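Local coordinates for protein apical membrane antigen 1 (Neospora caninum, PDB 4APL) that probably serves at the parasite surface in the moving junction through which this apicomplexan invades host cells, at residues R395-C400 and T408-T413. Sequence-based numbering, arbitrary orientation.
Sequences RQKTSC and TSVDCT
The antiparallel beta hairpin of strands 394-401 and 404-411, in the disulfide-rich C-terminal domain III of the AMA1 ectodomain, supplies both sides of this contact. Two hydrogen-bonded pairs flank the non-hydrogen-bonded pair Gln396-Ser409. In the first, Arg395 N gives to Val410 O at 3.0 Å and Val410 N gives to Arg395 O, both bonds lying in the carbonyl planes. In the second, Lys397 N reaches Thr408 O at 2.8 Å and Thr408 N returns to Lys397 O at 3.1 Å, each donor standing above the plane of the carbonyl it meets. Arg395, Lys397, Thr408 and Val410 share one face of the sheet, where Phe385 of the neighbouring strand 384-385 also packs. There Val410 CG2 rests 3.9 Å from Lys397 CB, the two side chains crossing obliquely, while the extended Lys397 chain runs alongside Thr408. Arg395 starts in the crowded position, CG between backbone N and carbonyl carbon (chi1 68°), then runs extended from CG to NE beside the Asp411-Thr413 backbone. Its NE meets a lone pair of Asp411 O at 3.0 Å, with a bent N-H...O angle of 144°. Beyond, Thr413 CG2 lies over one face of the guanidinium, 4.0 Å from Arg395 NH2, and Thr413 N-caps helix 414-417. Cys412 SG, disulfide-bonded to Cys388, sits 4.1 Å from Arg395 CB. On the other face of the sheet, Ser409 OG is hydrogen-bonded to Arg244 NH1. Arg395 NE thus adds a side-chain bond beyond the Arg395-Val410 pair, and this bond, with Thr413 CG2 over the guanidinium, probably limits how the group can turn.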
ATOM      1  N   ARG A 395      19.471   9.877  26.015  1.00 31.75           N
ATOM      2  CA  ARG A 395      20.078   8.575  25.750  1.00 29.23           C
ATOM      3  C   ARG A 395      18.999   7.515  25.599  1.00 29.20           C
ATOM      4  O   ARG A 395      17.900   7.645  26.147  1.00 29.64           O
ATOM      5  CB  ARG A 395      21.081   8.186  26.848  1.00 28.80           C
ATOM      6  CG  ARG A 395      20.464   7.892  28.210  1.00 29.03           C
ATOM      7  CD  ARG A 395      21.488   7.954  29.338  1.00 28.15           C
ATOM      8  NE  ARG A 395      20.842   7.879  30.646  1.00 27.75           N
ATOM      9  CZ  ARG A 395      21.354   7.250  31.697  1.00 28.83           C
ATOM     10  NH1 ARG A 395      22.529   6.645  31.597  1.00 29.82           N
ATOM     11  NH2 ARG A 395      20.691   7.211  32.845  1.00 28.15           N
ATOM     12  N   GLN A 396      19.310   6.483  24.823  1.00 28.27           N
ATOM     13  CA  GLN A 396      18.408   5.360  24.627  1.00 27.95           C
ATOM     14  C   GLN A 396      18.170   4.600  25.947  1.00 27.69           C
ATOM     15  O   GLN A 396      19.092   4.417  26.747  1.00 26.95           O
ATOM     16  CB  GLN A 396      18.994   4.431  23.557  1.00 28.05           C
ATOM     17  CG  GLN A 396      18.166   3.192  23.265  1.00 28.61           C
ATOM     18  CD  GLN A 396      16.843   3.530  22.616  1.00 28.77           C
ATOM     19  OE1 GLN A 396      15.785   3.064  23.046  1.00 29.18           O
ATOM     20  NE2 GLN A 396      16.894   4.360  21.582  1.00 29.17           N
ATOM     21  N   LYS A 397      16.934   4.165  26.175  1.00 27.25           N
ATOM     22  CA  LYS A 397      16.654   3.224  27.256  1.00 29.29           C
ATOM     23  C   LYS A 397      15.795   2.043  26.802  1.00 31.70           C
ATOM     24  O   LYS A 397      14.600   2.195  26.527  1.00 33.51           O
ATOM     25  CB  LYS A 397      16.002   3.932  28.447  1.00 28.25           C
ATOM     26  CG  LYS A 397      15.592   2.992  29.573  1.00 27.55           C
ATOM     27  CD  LYS A 397      14.434   3.558  30.371  1.00 26.42           C
ATOM     28  CE  LYS A 397      14.276   2.852  31.702  1.00 25.82           C
ATOM     29  NZ  LYS A 397      13.581   3.745  32.667  1.00 27.39           N
ATOM     30  N   THR A 398      16.405   0.862  26.761  1.00 33.60           N
ATOM     31  CA  THR A 398      15.709  -0.364  26.363  1.00 35.29           C
ATOM     32  C   THR A 398      15.423  -1.250  27.576  1.00 36.40           C
ATOM     33  O   THR A 398      16.295  -1.455  28.423  1.00 37.62           O
ATOM     34  CB  THR A 398      16.529  -1.174  25.333  1.00 35.36           C
ATOM     35  OG1 THR A 398      17.250  -0.285  24.472  1.00 34.71           O
ATOM     36  CG2 THR A 398      15.612  -2.050  24.493  1.00 36.60           C
ATOM     37  N   SER A 399      14.200  -1.772  27.655  1.00 36.33           N
ATOM     38  CA  SER A 399      13.822  -2.696  28.728  1.00 38.11           C
ATOM     39  C   SER A 399      12.603  -3.535  28.344  1.00 38.75           C
ATOM     40  O   SER A 399      12.077  -3.404  27.237  1.00 39.22           O
ATOM     41  CB  SER A 399      13.559  -1.938  30.029  1.00 36.11           C
ATOM     42  OG  SER A 399      12.398  -1.148  29.910  1.00 36.44           O
ATOM     43  N   CYS A 400      12.166  -4.407  29.249  1.00 38.40           N
ATOM     44  CA  CYS A 400      10.958  -5.193  29.003  1.00 39.17           C
ATOM     45  C   CYS A 400       9.799  -4.795  29.917  1.00 38.04           C
ATOM     46  O   CYS A 400       9.768  -5.150  31.091  1.00 38.47           O
ATOM     47  CB  CYS A 400      11.235  -6.699  29.094  1.00 40.83           C
ATOM     48  SG  CYS A 400       9.859  -7.724  28.513  1.00 43.22           S
ATOM     49  N   THR A 408      12.698   3.806  24.684  1.00 29.05           N
ATOM     50  CA  THR A 408      12.456   5.243  24.869  1.00 27.78           C
ATOM     51  C   THR A 408      13.757   6.027  24.864  1.00 26.23           C
ATOM     52  O   THR A 408      14.837   5.439  24.767  1.00 24.85           O
ATOM     53  CB  THR A 408      11.680   5.559  26.171  1.00 27.82           C
ATOM     54  OG1 THR A 408      12.306   4.916  27.288  1.00 28.62           O
ATOM     55  CG2 THR A 408      10.243   5.093  26.065  1.00 27.49           C
ATOM     56  N   SER A 409      13.629   7.355  24.906  1.00 26.08           N
ATOM     57  CA  SER A 409      14.722   8.267  25.252  1.00 25.96           C
ATOM     58  C   SER A 409      14.489   8.812  26.650  1.00 28.63           C
ATOM     59  O   SER A 409      13.348   9.085  27.035  1.00 30.92           O
ATOM     60  CB  SER A 409      14.771   9.435  24.277  1.00 24.92           C
ATOM     61  OG  SER A 409      15.437   9.079  23.080  1.00 26.09           O
ATOM     62  N   VAL A 410      15.565   8.962  27.416  1.00 29.30           N
ATOM     63  CA  VAL A 410      15.465   9.518  28.766  1.00 29.08           C
ATOM     64  C   VAL A 410      16.616  10.488  29.031  1.00 30.91           C
ATOM     65  O   VAL A 410      17.533  10.616  28.219  1.00 29.19           O
ATOM     66  CB  VAL A 410      15.425   8.418  29.868  1.00 27.74           C
ATOM     67  CG1 VAL A 410      14.169   7.566  29.752  1.00 26.17           C
ATOM     68  CG2 VAL A 410      16.671   7.549  29.828  1.00 26.69           C
ATOM     69  N   ASP A 411      16.561  11.164  30.173  1.00 35.53           N
ATOM     70  CA  ASP A 411      17.628  12.068  30.583  1.00 40.00           C
ATOM     71  C   ASP A 411      18.966  11.336  30.693  1.00 40.20           C
ATOM     72  O   ASP A 411      19.030  10.190  31.163  1.00 40.81           O
ATOM     73  CB  ASP A 411      17.287  12.728  31.928  1.00 44.38           C
ATOM     74  CG  ASP A 411      16.142  13.737  31.826  1.00 47.33           C
ATOM     75  OD1 ASP A 411      16.185  14.616  30.934  1.00 44.46           O
ATOM     76  OD2 ASP A 411      15.212  13.664  32.662  1.00 49.01           O
ATOM     77  N   CYS A 412      20.024  12.004  30.241  1.00 37.51           N
ATOM     78  CA  CYS A 412      21.392  11.621  30.567  1.00 38.32           C
ATOM     79  C   CYS A 412      21.707  11.904  32.042  1.00 40.31           C
ATOM     80  O   CYS A 412      21.008  12.683  32.704  1.00 40.39           O
ATOM     81  CB  CYS A 412      22.373  12.377  29.661  1.00 39.20           C
ATOM     82  SG  CYS A 412      22.120  12.046  27.901  1.00 40.37           S
ATOM     83  N   THR A 413      22.767  11.283  32.556  1.00 41.54           N
ATOM     84  CA  THR A 413      23.232  11.576  33.917  1.00 43.40           C
ATOM     85  C   THR A 413      23.839  12.973  34.008  1.00 45.59           C
ATOM     86  O   THR A 413      24.208  13.569  32.990  1.00 47.00           O
ATOM     87  CB  THR A 413      24.269  10.548  34.417  1.00 41.49           C
ATOM     88  OG1 THR A 413      25.308  10.404  33.443  1.00 41.35           O
ATOM     89  CG2 THR A 413      23.613   9.195  34.654  1.00 41.97           C
TER